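Local coordinates for protein glycoside hydrolase YxiA (Bacillus licheniformis, PDB 3LV4) that probably hydrolyses O-glycosidic bonds in arabinan as a calcium-binding family 43 glycoside hydrolase resembling endo-1,5-alpha-L-arabinosidases, at residues 80-85 with 149-154; 88-93 with 105-110; 159-164 with 173-178; 212-217 with 237-242. All coordinates share one frame; numbering follows the deposited sequence.

Contact 1. Residues 80-85 with 149-154; sequences DVTQLE and PHTFFD
Asp80 and Thr82 reach from one strand to the backbone of Thr151 on another, and between them they engage both polar atoms of its main chain. The Thr151 N-H points at Asp80 OD2 over 2.8 Å with an N-H...O angle of 160°, meeting the oxygen on its anti side and somewhat out of the carboxylate plane. With CG anti to its backbone N (chi1 -170°), Asp80 extends its carboxylate across to this strand. The second carboxylate oxygen, OD1, is hydrogen-bonded to Ser17 OG, so both oxygens of this buried acid have partners. From Thr82, OG1 donates to Thr151 O at 2.7 Å, tilted from the carbonyl plane. The Asp80 carboxylate also meets the His150 ring at its edge, OD2 lying 3.2 Å from His150 CD2, with the two planes 72° apart; His150 ND1 is paired with the backbone N of Ile205. Farther along, the contact turns apolar: Leu84 CD2 touches Phe153 CZ at 3.8 Å, and Gln83 O approaches the edge of the same ring in its plane, 3.6 Å from CE1. An alanine in place of Asp80 would probably leave the Thr151 N-H and the Ser17 hydroxyl without their carboxylate partners and open a gap beside His150. The strands run roughly parallel but belong to neighbouring four-stranded blades of the five-bladed beta-propeller of family 43. Polar side chains thus do here what main-chain pairing does inside each blade, tying one blade to the next through directed bonds to a single residue.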
# COMPACT_ATOMS: atom_id res chain seq x y z
N ASP A 80 12.22 -4.37 0.99
CA ASP A 80 11.40 -5.33 1.72
C ASP A 80 12.31 -6.19 2.56
O ASP A 80 13.45 -6.45 2.19
CB ASP A 80 10.58 -6.20 0.78
CG ASP A 80 9.55 -7.04 1.52
OD1 ASP A 80 9.07 -6.57 2.59
OD2 ASP A 80 9.22 -8.15 1.07
N VAL A 81 11.82 -6.62 3.71
CA VAL A 81 12.50 -7.64 4.49
C VAL A 81 11.56 -8.82 4.63
O VAL A 81 10.39 -8.65 4.97
CB VAL A 81 12.91 -7.13 5.89
CG1 VAL A 81 13.48 -8.28 6.73
CG2 VAL A 81 13.92 -6.00 5.76
N THR A 82 12.07 -10.01 4.33
CA THR A 82 11.25 -11.21 4.42
C THR A 82 12.04 -12.33 5.05
O THR A 82 13.22 -12.51 4.75
CB THR A 82 10.76 -11.64 3.01
OG1 THR A 82 9.95 -10.59 2.46
CG2 THR A 82 9.96 -12.92 3.08
N GLN A 83 11.41 -13.07 5.96
CA GLN A 83 12.05 -14.24 6.56
C GLN A 83 11.83 -15.44 5.66
O GLN A 83 10.69 -15.78 5.33
CB GLN A 83 11.45 -14.52 7.94
CG GLN A 83 12.28 -15.47 8.78
CD GLN A 83 11.71 -15.66 10.17
OE1 GLN A 83 10.53 -15.42 10.41
NE2 GLN A 83 12.55 -16.11 11.10
N LEU A 84 12.92 -16.10 5.28
CA LEU A 84 12.82 -17.31 4.48
C LEU A 84 12.87 -18.54 5.38
O LEU A 84 12.94 -18.44 6.60
CB LEU A 84 13.91 -17.37 3.41
CG LEU A 84 13.94 -16.21 2.42
CD1 LEU A 84 14.78 -16.58 1.20
CD2 LEU A 84 12.54 -15.77 2.02
N GLU A 85 12.84 -19.71 4.76
CA GLU A 85 12.68 -20.95 5.52
C GLU A 85 13.88 -21.28 6.41
O GLU A 85 13.74 -22.02 7.38
CB GLU A 85 12.33 -22.10 4.58
CG GLU A 85 10.93 -21.95 4.01
CD GLU A 85 10.66 -22.89 2.86
OE1 GLU A 85 10.06 -23.96 3.11
OE2 GLU A 85 11.02 -22.56 1.70
N PRO A 149 10.69 -3.49 -4.11
CA PRO A 149 10.33 -4.91 -4.08
C PRO A 149 9.38 -5.30 -2.95
O PRO A 149 9.35 -4.66 -1.89
CB PRO A 149 11.68 -5.59 -3.84
CG PRO A 149 12.41 -4.57 -2.97
CD PRO A 149 12.07 -3.26 -3.64
N HIS A 150 8.61 -6.35 -3.19
CA HIS A 150 7.94 -7.11 -2.14
C HIS A 150 8.16 -8.59 -2.43
O HIS A 150 7.69 -9.10 -3.45
CB HIS A 150 6.45 -6.82 -2.08
CG HIS A 150 5.72 -7.69 -1.11
ND1 HIS A 150 4.41 -8.09 -1.28
CD2 HIS A 150 6.15 -8.27 0.04
CE1 HIS A 150 4.06 -8.86 -0.27
NE2 HIS A 150 5.09 -8.98 0.55
N THR A 151 8.86 -9.26 -1.53
CA THR A 151 9.19 -10.67 -1.70
C THR A 151 8.31 -11.48 -0.77
O THR A 151 8.26 -11.23 0.44
CB THR A 151 10.67 -10.92 -1.36
OG1 THR A 151 11.49 -10.20 -2.29
CG2 THR A 151 10.99 -12.41 -1.44
N PHE A 152 7.58 -12.43 -1.33
CA PHE A 152 6.56 -13.12 -0.55
C PHE A 152 6.39 -14.55 -1.01
O PHE A 152 6.63 -14.87 -2.17
CB PHE A 152 5.22 -12.39 -0.66
CG PHE A 152 4.62 -12.43 -2.05
CD1 PHE A 152 3.64 -13.36 -2.37
CD2 PHE A 152 5.04 -11.54 -3.03
CE1 PHE A 152 3.10 -13.41 -3.65
CE2 PHE A 152 4.50 -11.58 -4.31
CZ PHE A 152 3.53 -12.52 -4.62
N PHE A 153 5.96 -15.40 -0.08
CA PHE A 153 5.60 -16.77 -0.42
C PHE A 153 4.13 -16.82 -0.83
O PHE A 153 3.28 -16.18 -0.19
CB PHE A 153 5.78 -17.67 0.80
CG PHE A 153 7.21 -17.92 1.18
CD1 PHE A 153 7.81 -17.18 2.20
CD2 PHE A 153 7.95 -18.91 0.55
CE1 PHE A 153 9.13 -17.43 2.57
CE2 PHE A 153 9.27 -19.16 0.91
CZ PHE A 153 9.86 -18.42 1.92
N ASP A 154 3.82 -17.57 -1.89
CA ASP A 154 2.41 -17.82 -2.21
C ASP A 154 1.89 -18.98 -1.36
O ASP A 154 2.61 -19.51 -0.52
CB ASP A 154 2.16 -18.01 -3.72
CG ASP A 154 2.73 -19.31 -4.27
OD1 ASP A 154 2.97 -20.26 -3.49
OD2 ASP A 154 2.92 -19.39 -5.50

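Contact 2. Residues 88-93 with 105-110; sequences KFYMYY and LGLAVA
The aromatic rings of Tyr90, Tyr92 and Tyr93 lie against the neighbouring strand, each with a ring face covered by a different residue. On one side of the sheet, Val109 CG2 sits over the Tyr90 ring, 3.8 Å from its centroid, while Leu107 comes to the edge of that ring, its CD1 3.6 Å from Tyr90 CD2. The same Leu107 CD1 lies over the face of Tyr92, 3.9 Å from the centroid and 17° off the normal, in a second CH-pi contact, so this one methyl is wedged between two tyrosines. The hydroxyls lead on to other groups: Tyr90 OH to Asp86 and Tyr92 OH to Gly180 O. On the opposite side, Tyr93 takes the crowded position between its backbone N and carbonyl carbon (chi1 66°), which folds its ring flat over Gly106, with Gly106 CA 3.8 Å from the centroid; a side chain on Gly106 would collide with the hydroxyl. An alanine at Tyr93 would probably uncover Gly106 and leave Ala108 CB without the ring edge it packs on. Six backbone hydrogen bonds join Phe89 with Ala110, Met91 (selenomethionine) with Ala108, and Tyr93 with Gly106. This is an antiparallel beta hairpin, forming the two central strands of a four-stranded propeller blade.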
# COMPACT_ATOMS: atom_id res chain seq x y z
N LYS A 88 16.40 -16.91 8.45
CA LYS A 88 17.13 -15.66 8.32
C LYS A 88 16.28 -14.57 7.65
O LYS A 88 15.24 -14.85 7.06
CB LYS A 88 18.46 -15.87 7.59
CG LYS A 88 19.35 -16.90 8.31
CD LYS A 88 20.77 -16.89 7.80
CE LYS A 88 21.59 -17.96 8.53
NZ LYS A 88 21.40 -17.91 10.02
N PHE A 89 16.75 -13.33 7.77
CA PHE A 89 15.99 -12.19 7.29
C PHE A 89 16.64 -11.61 6.05
O PHE A 89 17.80 -11.19 6.08
CB PHE A 89 15.83 -11.15 8.41
CG PHE A 89 15.10 -11.69 9.60
CD1 PHE A 89 15.81 -12.20 10.69
CD2 PHE A 89 13.72 -11.74 9.62
CE1 PHE A 89 15.14 -12.71 11.79
CE2 PHE A 89 13.04 -12.26 10.71
CZ PHE A 89 13.74 -12.74 11.79
N TYR A 90 15.88 -11.61 4.96
CA TYR A 90 16.38 -11.23 3.65
C TYR A 90 15.86 -9.86 3.28
O TYR A 90 14.66 -9.67 3.08
CB TYR A 90 15.94 -12.27 2.61
CG TYR A 90 16.70 -13.57 2.73
CD1 TYR A 90 16.52 -14.41 3.82
CD2 TYR A 90 17.61 -13.94 1.75
CE1 TYR A 90 17.23 -15.59 3.93
CE2 TYR A 90 18.32 -15.11 1.84
CZ TYR A 90 18.13 -15.94 2.93
OH TYR A 90 18.86 -17.10 3.01
N MSE A 91 16.78 -8.90 3.22
CA MSE A 91 16.46 -7.54 2.81
C MSE A 91 16.73 -7.33 1.34
O MSE A 91 17.85 -7.49 0.86
CB MSE A 91 17.25 -6.52 3.63
CG MSE A 91 16.99 -5.07 3.19
SE MSE A 91 18.12 -3.77 4.14
CE MSE A 91 17.33 -3.98 5.93
N TYR A 92 15.68 -6.96 0.61
CA TYR A 92 15.81 -6.58 -0.77
C TYR A 92 15.94 -5.07 -0.81
O TYR A 92 14.97 -4.34 -0.61
CB TYR A 92 14.61 -7.11 -1.56
CG TYR A 92 14.63 -8.62 -1.56
CD1 TYR A 92 15.21 -9.33 -2.61
CD2 TYR A 92 14.15 -9.35 -0.47
CE1 TYR A 92 15.27 -10.72 -2.61
CE2 TYR A 92 14.21 -10.75 -0.46
CZ TYR A 92 14.77 -11.42 -1.53
OH TYR A 92 14.85 -12.79 -1.52
N TYR A 93 17.17 -4.60 -1.01
CA TYR A 93 17.49 -3.18 -0.92
C TYR A 93 17.69 -2.62 -2.32
O TYR A 93 17.97 -3.36 -3.27
CB TYR A 93 18.75 -2.96 -0.08
CG TYR A 93 19.99 -3.53 -0.71
CD1 TYR A 93 20.63 -2.87 -1.75
CD2 TYR A 93 20.52 -4.75 -0.29
CE1 TYR A 93 21.76 -3.39 -2.36
CE2 TYR A 93 21.67 -5.28 -0.88
CZ TYR A 93 22.28 -4.60 -1.91
OH TYR A 93 23.41 -5.12 -2.50
N LEU A 105 19.22 -3.15 -7.57
CA LEU A 105 18.44 -3.88 -6.58
C LEU A 105 19.28 -5.08 -6.12
O LEU A 105 19.75 -5.87 -6.95
CB LEU A 105 17.12 -4.36 -7.20
CG LEU A 105 16.19 -5.26 -6.39
CD1 LEU A 105 15.51 -4.49 -5.28
CD2 LEU A 105 15.14 -5.88 -7.31
N GLY A 106 19.47 -5.21 -4.82
CA GLY A 106 20.30 -6.28 -4.30
C GLY A 106 19.72 -6.96 -3.09
O GLY A 106 18.63 -6.60 -2.62
N LEU A 107 20.45 -7.96 -2.58
CA LEU A 107 20.01 -8.76 -1.44
C LEU A 107 21.04 -8.69 -0.32
O LEU A 107 22.23 -8.82 -0.58
CB LEU A 107 19.83 -10.22 -1.88
CG LEU A 107 19.54 -11.24 -0.78
CD1 LEU A 107 18.18 -10.94 -0.12
CD2 LEU A 107 19.60 -12.67 -1.34
N ALA A 108 20.58 -8.47 0.91
CA ALA A 108 21.42 -8.57 2.09
C ALA A 108 20.70 -9.44 3.10
O ALA A 108 19.48 -9.47 3.11
CB ALA A 108 21.71 -7.19 2.67
N VAL A 109 21.44 -10.16 3.94
CA VAL A 109 20.83 -11.12 4.86
C VAL A 109 21.32 -10.88 6.28
O VAL A 109 22.51 -10.61 6.49
CB VAL A 109 21.16 -12.57 4.45
CG1 VAL A 109 20.55 -13.57 5.43
CG2 VAL A 109 20.63 -12.82 3.05
N ALA A 110 20.41 -10.95 7.25
CA ALA A 110 20.76 -10.84 8.68
C ALA A 110 20.30 -12.07 9.46
O ALA A 110 19.30 -12.71 9.10
CB ALA A 110 20.13 -9.59 9.28

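Contact 3. Residues 159-164 with 173-178; sequences LWMVYG and LEMDKK
Met161 and Met175, both selenomethionine, pack with Leu159 and Leu173 on one face of a hairpin, its dense side. Met175 CG is anti to its carbonyl carbon (chi1 -49°), and further bends along the chain fold it back over the partner strand, where SE lies 3.7 Å from Met161 CB. Met161 is extended as far as SE and then turns, and its CE meets Leu173 CD1 side by side at 3.9 Å. The same Leu173 methyl also touches Tyr163 CE1, while Leu159 CG rests on Met175 CB at 3.7 Å. Phe123 and Leu124 of strand 118-126 cover parts of this layer from the preceding blade.

The other face is more polar. Trp160 and Glu174 cross there with ring and carboxylate planes only 16° apart, yet their side chains touch lightly, Trp160 CZ3 to Glu174 CB at 4.1 Å. Their polar ends are held by other residues, Trp160 NE1 by Asp154 and the Glu174 carboxylate by a salt bridge to Lys158.

In the backbone, a reciprocal pair of hydrogen bonds runs from Met161 N to Leu173 O and from Leu173 N to Met161 O, each 2.9 Å. Met175 N still donates to Leu159 O, from above the carbonyl plane, but a water joins the other two atoms, accepting from Leu159 N at 3.0 Å and donating to Met175 O at 2.7 Å. Beyond Met175, Asp176 OD1 accepts from Lys178 N in an Asx turn. Direct bonds thus pair both directions at Met161 and Leu173, whereas at Leu159 and Met175 water supplies one of the two links.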
# COMPACT_ATOMS: atom_id res chain seq x y z
N LEU A 159 8.24 -18.88 -3.81
CA LEU A 159 8.68 -17.55 -3.44
C LEU A 159 8.67 -16.64 -4.66
O LEU A 159 9.18 -17.01 -5.72
CB LEU A 159 10.10 -17.62 -2.84
CG LEU A 159 10.67 -16.34 -2.21
CD1 LEU A 159 9.80 -15.89 -1.04
CD2 LEU A 159 12.10 -16.58 -1.73
N TRP A 160 8.08 -15.45 -4.51
CA TRP A 160 7.97 -14.47 -5.59
C TRP A 160 8.52 -13.14 -5.14
O TRP A 160 8.59 -12.86 -3.94
CB TRP A 160 6.51 -14.25 -5.98
CG TRP A 160 5.78 -15.46 -6.47
CD1 TRP A 160 5.06 -16.35 -5.72
CD2 TRP A 160 5.68 -15.90 -7.83
NE1 TRP A 160 4.52 -17.32 -6.53
CE2 TRP A 160 4.89 -17.07 -7.83
CE3 TRP A 160 6.18 -15.43 -9.05
CZ2 TRP A 160 4.58 -17.77 -9.00
CZ3 TRP A 160 5.88 -16.13 -10.21
CH2 TRP A 160 5.08 -17.28 -10.18
N MSE A 161 8.91 -12.30 -6.09
CA MSE A 161 9.17 -10.89 -5.80
C MSE A 161 8.50 -10.01 -6.85
O MSE A 161 8.82 -10.09 -8.04
CB MSE A 161 10.66 -10.58 -5.76
CG MSE A 161 10.93 -9.10 -5.46
SE MSE A 161 12.85 -8.64 -5.57
CE MSE A 161 13.05 -8.78 -7.52
N VAL A 162 7.56 -9.17 -6.41
CA VAL A 162 6.97 -8.16 -7.28
C VAL A 162 7.69 -6.83 -7.01
O VAL A 162 8.09 -6.56 -5.88
CB VAL A 162 5.45 -8.03 -7.02
CG1 VAL A 162 5.18 -7.56 -5.57
CG2 VAL A 162 4.78 -7.10 -8.05
N TYR A 163 7.88 -6.00 -8.04
CA TYR A 163 8.68 -4.79 -7.87
C TYR A 163 8.44 -3.81 -9.02
O TYR A 163 7.74 -4.14 -9.98
CB TYR A 163 10.18 -5.15 -7.79
CG TYR A 163 10.74 -5.57 -9.13
CD1 TYR A 163 10.47 -6.83 -9.65
CD2 TYR A 163 11.51 -4.70 -9.89
CE1 TYR A 163 10.95 -7.22 -10.89
CE2 TYR A 163 11.99 -5.07 -11.12
CZ TYR A 163 11.72 -6.33 -11.62
OH TYR A 163 12.22 -6.69 -12.84
N GLY A 164 9.03 -2.63 -8.91
CA GLY A 164 8.96 -1.64 -9.97
C GLY A 164 8.43 -0.30 -9.49
O GLY A 164 7.79 -0.20 -8.45
N LEU A 173 8.92 -11.75 -10.41
CA LEU A 173 9.94 -12.76 -10.66
C LEU A 173 9.74 -13.93 -9.72
O LEU A 173 9.37 -13.74 -8.56
CB LEU A 173 11.33 -12.16 -10.40
CG LEU A 173 11.91 -11.29 -11.52
CD1 LEU A 173 13.03 -10.41 -11.02
CD2 LEU A 173 12.41 -12.18 -12.66
N GLU A 174 10.00 -15.15 -10.20
CA GLU A 174 10.04 -16.29 -9.30
C GLU A 174 11.40 -16.35 -8.64
O GLU A 174 12.43 -16.13 -9.30
CB GLU A 174 9.74 -17.60 -10.02
CG GLU A 174 9.48 -18.72 -9.03
CD GLU A 174 8.90 -19.97 -9.67
OE1 GLU A 174 8.58 -20.91 -8.91
OE2 GLU A 174 8.78 -20.01 -10.92
N MSE A 175 11.41 -16.63 -7.34
CA MSE A 175 12.65 -16.57 -6.56
C MSE A 175 13.08 -17.96 -6.07
O MSE A 175 12.25 -18.85 -5.89
CB MSE A 175 12.49 -15.64 -5.36
CG MSE A 175 11.90 -14.28 -5.70
SE MSE A 175 13.03 -13.24 -6.92
CE MSE A 175 14.25 -12.42 -5.61
N ASP A 176 14.38 -18.11 -5.86
CA ASP A 176 14.97 -19.31 -5.28
C ASP A 176 14.78 -19.29 -3.76
O ASP A 176 15.25 -18.39 -3.08
CB ASP A 176 16.46 -19.37 -5.64
CG ASP A 176 17.11 -20.67 -5.24
OD1 ASP A 176 17.11 -20.99 -4.03
OD2 ASP A 176 17.63 -21.38 -6.14
N LYS A 177 14.08 -20.29 -3.24
CA LYS A 177 13.75 -20.35 -1.81
C LYS A 177 14.95 -20.57 -0.90
O LYS A 177 14.86 -20.42 0.32
CB LYS A 177 12.72 -21.46 -1.56
CG LYS A 177 11.34 -21.10 -2.04
CD LYS A 177 10.33 -22.14 -1.61
CE LYS A 177 10.46 -23.43 -2.41
NZ LYS A 177 9.37 -24.38 -2.05
N LYS A 178 16.08 -20.96 -1.49
CA LYS A 178 17.27 -21.24 -0.70
C LYS A 178 18.27 -20.09 -0.72
O LYS A 178 18.91 -19.79 0.29
CB LYS A 178 17.93 -22.54 -1.16
CG LYS A 178 17.06 -23.76 -0.96
CD LYS A 178 17.72 -25.02 -1.51
CE LYS A 178 16.89 -26.26 -1.21
NZ LYS A 178 17.43 -27.47 -1.89
O HOH W 1 10.01 -20.43 -5.70

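Contact 4. Residues 212-217 with 237-242; sequences QYYYLY and KNPDGP
Lys237 lies across one face of the Tyr213 ring, and two kinds of ring contact result. The ammonium makes a cation-pi interaction, NZ standing 3.8 Å from the ring centroid and 17° off the normal, while the neighbouring methylene CE adds a CH-pi contact over the same face. A bend at chi2 (-67°) lets the chain, whose first bond points away from strand 213-220, come back over the ring. Arg235 makes a further cation-pi contact with Tyr213.

A second CH-pi contact joins Tyr214 to Pro239. The two side chains run alongside one another, with Pro239 CD 3.9 Å from the ring centroid and 3.5 Å from Tyr214 CE1. Lys237 O comes to the edge of this ring, in its plane and 3.5 Å from CE1. The Tyr214 hydroxyl is hydrogen-bonded to Gln155 N.

Polar links between the segments run through water: one molecule donates to Gln212 OE1 at 2.7 Å and accepts from Lys237 NZ at 2.8 Å. Within 237-242, a type I turn from Asn238 to Gly241 is closed by Gly241 N bonding to Asn238 O.

Residues 212-214 and the loop 237-242 therefore adhere through tyrosine faces, one meeting a charge near solvent and the other a buried proline.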
# COMPACT_ATOMS: atom_id res chain seq x y z
N GLN A 212 -9.77 -16.35 -1.03
CA GLN A 212 -8.79 -17.08 -1.85
C GLN A 212 -8.30 -16.30 -3.07
O GLN A 212 -7.94 -16.88 -4.10
CB GLN A 212 -9.29 -18.47 -2.23
CG GLN A 212 -9.65 -19.30 -1.01
CD GLN A 212 -9.91 -20.76 -1.35
OE1 GLN A 212 -10.45 -21.08 -2.41
NE2 GLN A 212 -9.52 -21.65 -0.45
N TYR A 213 -8.28 -14.98 -2.92
CA TYR A 213 -7.66 -14.09 -3.91
C TYR A 213 -6.33 -13.57 -3.39
O TYR A 213 -6.16 -13.34 -2.18
CB TYR A 213 -8.54 -12.88 -4.20
CG TYR A 213 -9.72 -13.14 -5.09
CD1 TYR A 213 -9.57 -13.22 -6.47
CD2 TYR A 213 -10.99 -13.29 -4.56
CE1 TYR A 213 -10.67 -13.45 -7.29
CE2 TYR A 213 -12.08 -13.52 -5.36
CZ TYR A 213 -11.92 -13.60 -6.72
OH TYR A 213 -13.02 -13.82 -7.52
N TYR A 214 -5.40 -13.38 -4.32
CA TYR A 214 -4.24 -12.54 -4.09
C TYR A 214 -4.64 -11.11 -4.45
O TYR A 214 -5.22 -10.86 -5.51
CB TYR A 214 -3.05 -12.98 -4.95
CG TYR A 214 -2.54 -14.35 -4.58
CD1 TYR A 214 -3.13 -15.50 -5.12
CD2 TYR A 214 -1.49 -14.51 -3.69
CE1 TYR A 214 -2.68 -16.75 -4.78
CE2 TYR A 214 -1.03 -15.76 -3.34
CZ TYR A 214 -1.63 -16.88 -3.89
OH TYR A 214 -1.18 -18.14 -3.55
N TYR A 215 -4.34 -10.17 -3.55
CA TYR A 215 -4.60 -8.76 -3.81
C TYR A 215 -3.33 -8.00 -4.12
O TYR A 215 -2.39 -7.97 -3.32
CB TYR A 215 -5.34 -8.11 -2.63
CG TYR A 215 -6.67 -8.76 -2.39
CD1 TYR A 215 -7.82 -8.28 -3.01
CD2 TYR A 215 -6.78 -9.88 -1.58
CE1 TYR A 215 -9.05 -8.90 -2.81
CE2 TYR A 215 -8.00 -10.51 -1.38
CZ TYR A 215 -9.13 -10.01 -1.99
OH TYR A 215 -10.33 -10.63 -1.79
N LEU A 216 -3.31 -7.39 -5.31
CA LEU A 216 -2.20 -6.54 -5.71
C LEU A 216 -2.50 -5.10 -5.30
O LEU A 216 -3.32 -4.42 -5.94
CB LEU A 216 -1.99 -6.62 -7.22
CG LEU A 216 -1.00 -5.64 -7.85
CD1 LEU A 216 0.42 -5.87 -7.30
CD2 LEU A 216 -1.03 -5.80 -9.37
N TYR A 217 -1.86 -4.65 -4.22
CA TYR A 217 -1.91 -3.26 -3.82
C TYR A 217 -0.84 -2.50 -4.58
O TYR A 217 0.21 -3.05 -4.92
CB TYR A 217 -1.69 -3.12 -2.31
CG TYR A 217 -2.81 -3.70 -1.49
CD1 TYR A 217 -2.79 -5.04 -1.10
CD2 TYR A 217 -3.89 -2.92 -1.10
CE1 TYR A 217 -3.81 -5.57 -0.34
CE2 TYR A 217 -4.92 -3.45 -0.35
CZ TYR A 217 -4.88 -4.77 0.02
OH TYR A 217 -5.91 -5.28 0.76
N LYS A 237 -6.70 -14.94 -8.79
CA LYS A 237 -6.61 -16.22 -8.10
C LYS A 237 -5.16 -16.73 -8.06
O LYS A 237 -4.85 -17.66 -7.32
CB LYS A 237 -7.55 -17.25 -8.73
CG LYS A 237 -9.03 -16.95 -8.51
CD LYS A 237 -9.44 -17.08 -7.04
CE LYS A 237 -10.96 -17.01 -6.87
NZ LYS A 237 -11.39 -17.12 -5.42
N ASN A 238 -4.28 -16.11 -8.84
CA ASN A 238 -2.86 -16.49 -8.88
C ASN A 238 -1.95 -15.38 -8.38
O ASN A 238 -2.23 -14.21 -8.61
CB ASN A 238 -2.44 -16.84 -10.30
CG ASN A 238 -3.43 -17.74 -11.00
OD1 ASN A 238 -3.93 -17.42 -12.08
ND2 ASN A 238 -3.74 -18.87 -10.39
N PRO A 239 -0.84 -15.75 -7.72
CA PRO A 239 0.09 -14.73 -7.23
C PRO A 239 0.66 -13.89 -8.37
O PRO A 239 0.90 -12.69 -8.20
CB PRO A 239 1.21 -15.56 -6.57
CG PRO A 239 1.10 -16.92 -7.20
CD PRO A 239 -0.38 -17.11 -7.42
N ASP A 240 0.86 -14.51 -9.53
CA ASP A 240 1.46 -13.81 -10.67
C ASP A 240 0.43 -13.36 -11.72
O ASP A 240 0.77 -13.16 -12.89
CB ASP A 240 2.55 -14.68 -11.32
CG ASP A 240 2.01 -16.01 -11.83
OD1 ASP A 240 0.97 -16.48 -11.31
OD2 ASP A 240 2.65 -16.58 -12.74
N GLY A 241 -0.82 -13.18 -11.29
CA GLY A 241 -1.86 -12.66 -12.17
C GLY A 241 -2.44 -13.70 -13.11
O GLY A 241 -2.19 -14.90 -12.97
N PRO A 242 -3.23 -13.25 -14.09
CA PRO A 242 -3.55 -11.85 -14.39
C PRO A 242 -4.41 -11.18 -13.33
O PRO A 242 -5.31 -11.81 -12.76
CB PRO A 242 -4.34 -11.94 -15.70
CG PRO A 242 -4.92 -13.33 -15.69
CD PRO A 242 -3.90 -14.18 -15.02
O HOH W 2 -10.92 -19.82 -4.76

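Overall arrangement
Contacts 2 and 3 are hairpins of successive blades, and contact 1 joins the first, innermost strands of those blades, its centre about 10 Å from that of contact 2 and about 8 Å from that of contact 3. Probable hydrogen bonds, Asp80 O to Tyr92 N and His150 N to Val162 O, continue it into both sheets. Between the hairpins, Leu105 CD2 meets Met161 CE at 3.6 Å. Contact 4 touches contacts 1 and 3, Pro239 CG packing on Trp160 NE1 at 3.5 Å, and stays about 15 Å from contact 2 at the nearest atoms. The His150 side chain is about 5 Å from a bound calcium ion, and Pro149 adjoins Asp148, a predicted catalytic-site residue.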